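Local coordinates for signal recognition 54 kDa protein (Pyrococcus furiosus, PDB 3DM5) that is the GTPase-family protein subunit of the signal recognition particle, pairing a GTPase domain with a signal-peptide-binding domain, at residues A[270-275]-A[282-287]. Sequence-based numbering, arbitrary orientation.
Sequences KFIGTG and EPFDPP. With GDP (guanosine-5'-diphosphate), chain J.
I272 and E282 bring their side chains together from matching first torsions: in each, CG1 or CG is set between the backbone N and the carbonyl carbon (chi1 51° and 74°), and the side chains lie alongside each other with a common direction. I272 CG1 meets E282 CG at 3.4 Å; the same CG methylene of the exposed glutamate also borders CD1 of the buried isoleucine, and the carboxylate reaches I272 CD1 through E282 OE2 at 3.7 Å. The other branch of I272, CG2, reaches F284 CD1 at 3.9 Å. The phenylalanine ring is brought to it by a CG anti to its own backbone N (chi1 -169°), and the F284 ring also meets that of F289. Beneath these side chains the backbones form an antiparallel pair, with I272 N giving a bond of 3.0 Å to E282 O and E282 N returning one of 3.1 Å to I272 O. This hairpin, strands 269-273 and 281-283, closes one edge of the mixed sheet of the P-loop GTPase domain, where 281-283 is the outermost strand within the chain. In the neighbouring, non-hydrogen-bonded pair, F271 and P283, the side chains diverge; F271 CD2 still comes within 3.8 Å of P283 CA, and Y123 meets the F271 ring edge-to-face. The pairing continues past the strand as F284 N donates to K270 O at 2.8 Å, approaching from above the carbonyl plane. K270 NZ itself is engaged by E215 in a salt bridge. At the opposite end of 270-275 the chain passes the O6/N1 edge of the guanine of GDP, where G275 N makes a weak bond of 3.2 Å to O6 and the peptide joining G273 to T274 also borders that oxygen.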
# COMPACT_ATOMS: atom_id res chain seq x y z
N LYS A 270 -18.03 -15.61 22.16
CA LYS A 270 -19.38 -15.07 22.35
C LYS A 270 -19.54 -13.62 21.87
O LYS A 270 -20.59 -13.24 21.37
CB LYS A 270 -19.78 -15.19 23.81
CG LYS A 270 -19.47 -16.56 24.41
CD LYS A 270 -20.73 -17.35 24.68
CE LYS A 270 -20.41 -18.70 25.35
NZ LYS A 270 -21.55 -19.22 26.16
N PHE A 271 -18.51 -12.80 22.02
CA PHE A 271 -18.56 -11.43 21.50
C PHE A 271 -17.22 -11.06 20.91
O PHE A 271 -16.21 -11.69 21.19
CB PHE A 271 -18.88 -10.42 22.61
CG PHE A 271 -20.15 -10.70 23.36
CD1 PHE A 271 -20.19 -11.69 24.34
CD2 PHE A 271 -21.28 -9.95 23.13
CE1 PHE A 271 -21.35 -11.95 25.05
CE2 PHE A 271 -22.44 -10.20 23.83
CZ PHE A 271 -22.47 -11.21 24.80
N ILE A 272 -17.22 -10.00 20.11
CA ILE A 272 -15.98 -9.42 19.65
C ILE A 272 -16.01 -7.96 20.01
O ILE A 272 -17.06 -7.33 19.97
CB ILE A 272 -15.78 -9.61 18.14
CG1 ILE A 272 -17.00 -9.16 17.35
CG2 ILE A 272 -15.46 -11.07 17.85
CD1 ILE A 272 -16.74 -9.03 15.87
N GLY A 273 -14.86 -7.42 20.41
CA GLY A 273 -14.71 -5.99 20.58
C GLY A 273 -14.28 -5.31 19.28
O GLY A 273 -13.49 -5.83 18.51
N THR A 274 -14.78 -4.09 19.08
CA THR A 274 -14.86 -3.48 17.77
C THR A 274 -14.36 -2.04 17.79
O THR A 274 -14.32 -1.36 16.77
CB THR A 274 -16.32 -3.57 17.31
OG1 THR A 274 -16.53 -4.87 16.75
CG2 THR A 274 -16.65 -2.55 16.29
N GLY A 275 -13.96 -1.58 18.96
CA GLY A 275 -13.39 -0.26 19.06
C GLY A 275 -13.37 0.19 20.49
O GLY A 275 -13.71 -0.56 21.39
N GLU A 282 -20.01 -6.62 19.59
CA GLU A 282 -21.09 -7.30 18.90
C GLU A 282 -21.07 -8.81 19.19
O GLU A 282 -20.01 -9.40 19.36
CB GLU A 282 -21.05 -6.98 17.40
CG GLU A 282 -19.94 -7.66 16.65
CD GLU A 282 -20.10 -7.55 15.13
OE1 GLU A 282 -20.15 -6.41 14.63
OE2 GLU A 282 -20.17 -8.61 14.45
N PRO A 283 -22.25 -9.43 19.31
CA PRO A 283 -22.23 -10.87 19.57
C PRO A 283 -21.65 -11.59 18.37
O PRO A 283 -21.74 -11.08 17.25
CB PRO A 283 -23.71 -11.22 19.76
CG PRO A 283 -24.39 -9.93 20.05
CD PRO A 283 -23.62 -8.89 19.31
N PHE A 284 -21.06 -12.75 18.62
CA PHE A 284 -20.40 -13.48 17.56
C PHE A 284 -21.24 -14.67 17.13
O PHE A 284 -21.53 -15.59 17.91
CB PHE A 284 -19.00 -13.92 17.98
CG PHE A 284 -18.16 -14.46 16.84
CD1 PHE A 284 -17.63 -13.59 15.89
CD2 PHE A 284 -17.89 -15.81 16.73
CE1 PHE A 284 -16.84 -14.08 14.84
CE2 PHE A 284 -17.11 -16.29 15.69
CZ PHE A 284 -16.59 -15.43 14.75
N ASP A 285 -21.63 -14.63 15.87
CA ASP A 285 -22.50 -15.62 15.28
C ASP A 285 -21.83 -15.96 13.95
O ASP A 285 -22.06 -15.29 12.94
CB ASP A 285 -23.90 -15.02 15.09
CG ASP A 285 -24.90 -16.02 14.53
OD1 ASP A 285 -24.50 -17.08 14.00
OD2 ASP A 285 -26.11 -15.72 14.61
N PRO A 286 -20.97 -17.00 13.98
CA PRO A 286 -20.08 -17.41 12.88
C PRO A 286 -20.68 -17.30 11.48
O PRO A 286 -20.07 -16.65 10.64
CB PRO A 286 -19.74 -18.87 13.24
CG PRO A 286 -19.72 -18.86 14.72
CD PRO A 286 -20.82 -17.87 15.15
N PRO A 287 -21.84 -17.92 11.23
CA PRO A 287 -22.40 -17.89 9.87
C PRO A 287 -22.75 -16.48 9.38
O PRO A 287 -22.63 -16.20 8.19
CB PRO A 287 -23.68 -18.74 9.99
CG PRO A 287 -23.57 -19.45 11.26
CD PRO A 287 -22.73 -18.63 12.16
PB GDP J . -6.99 -3.48 30.34
O1B GDP J . -6.82 -4.39 29.18
O2B GDP J . -5.68 -3.41 31.09
O3B GDP J . -8.10 -3.98 31.23
O3A GDP J . -7.21 -1.95 29.88
PA GDP J . -8.31 -1.38 28.86
O1A GDP J . -8.39 0.12 28.94
O2A GDP J . -9.67 -1.98 29.08
O5' GDP J . -7.68 -1.77 27.43
C5' GDP J . -6.45 -1.14 27.09
C4' GDP J . -6.57 -0.37 25.77
O4' GDP J . -7.20 -1.13 24.71
C3' GDP J . -7.39 0.89 25.95
O3' GDP J . -6.66 1.91 25.26
C2' GDP J . -8.71 0.58 25.27
O2' GDP J . -9.29 1.71 24.65
C1' GDP J . -8.29 -0.37 24.17
N9 GDP J . -9.36 -1.28 23.72
C8 GDP J . -10.06 -2.18 24.43
N7 GDP J . -10.92 -2.85 23.62
C5 GDP J . -10.75 -2.38 22.37
C6 GDP J . -11.31 -2.63 21.01
O6 GDP J . -12.19 -3.50 20.80
N1 GDP J . -10.85 -1.89 20.00
C2 GDP J . -9.89 -0.96 20.16
N2 GDP J . -9.47 -0.26 19.09
N3 GDP J . -9.32 -0.68 21.35
C4 GDP J . -9.71 -1.35 22.45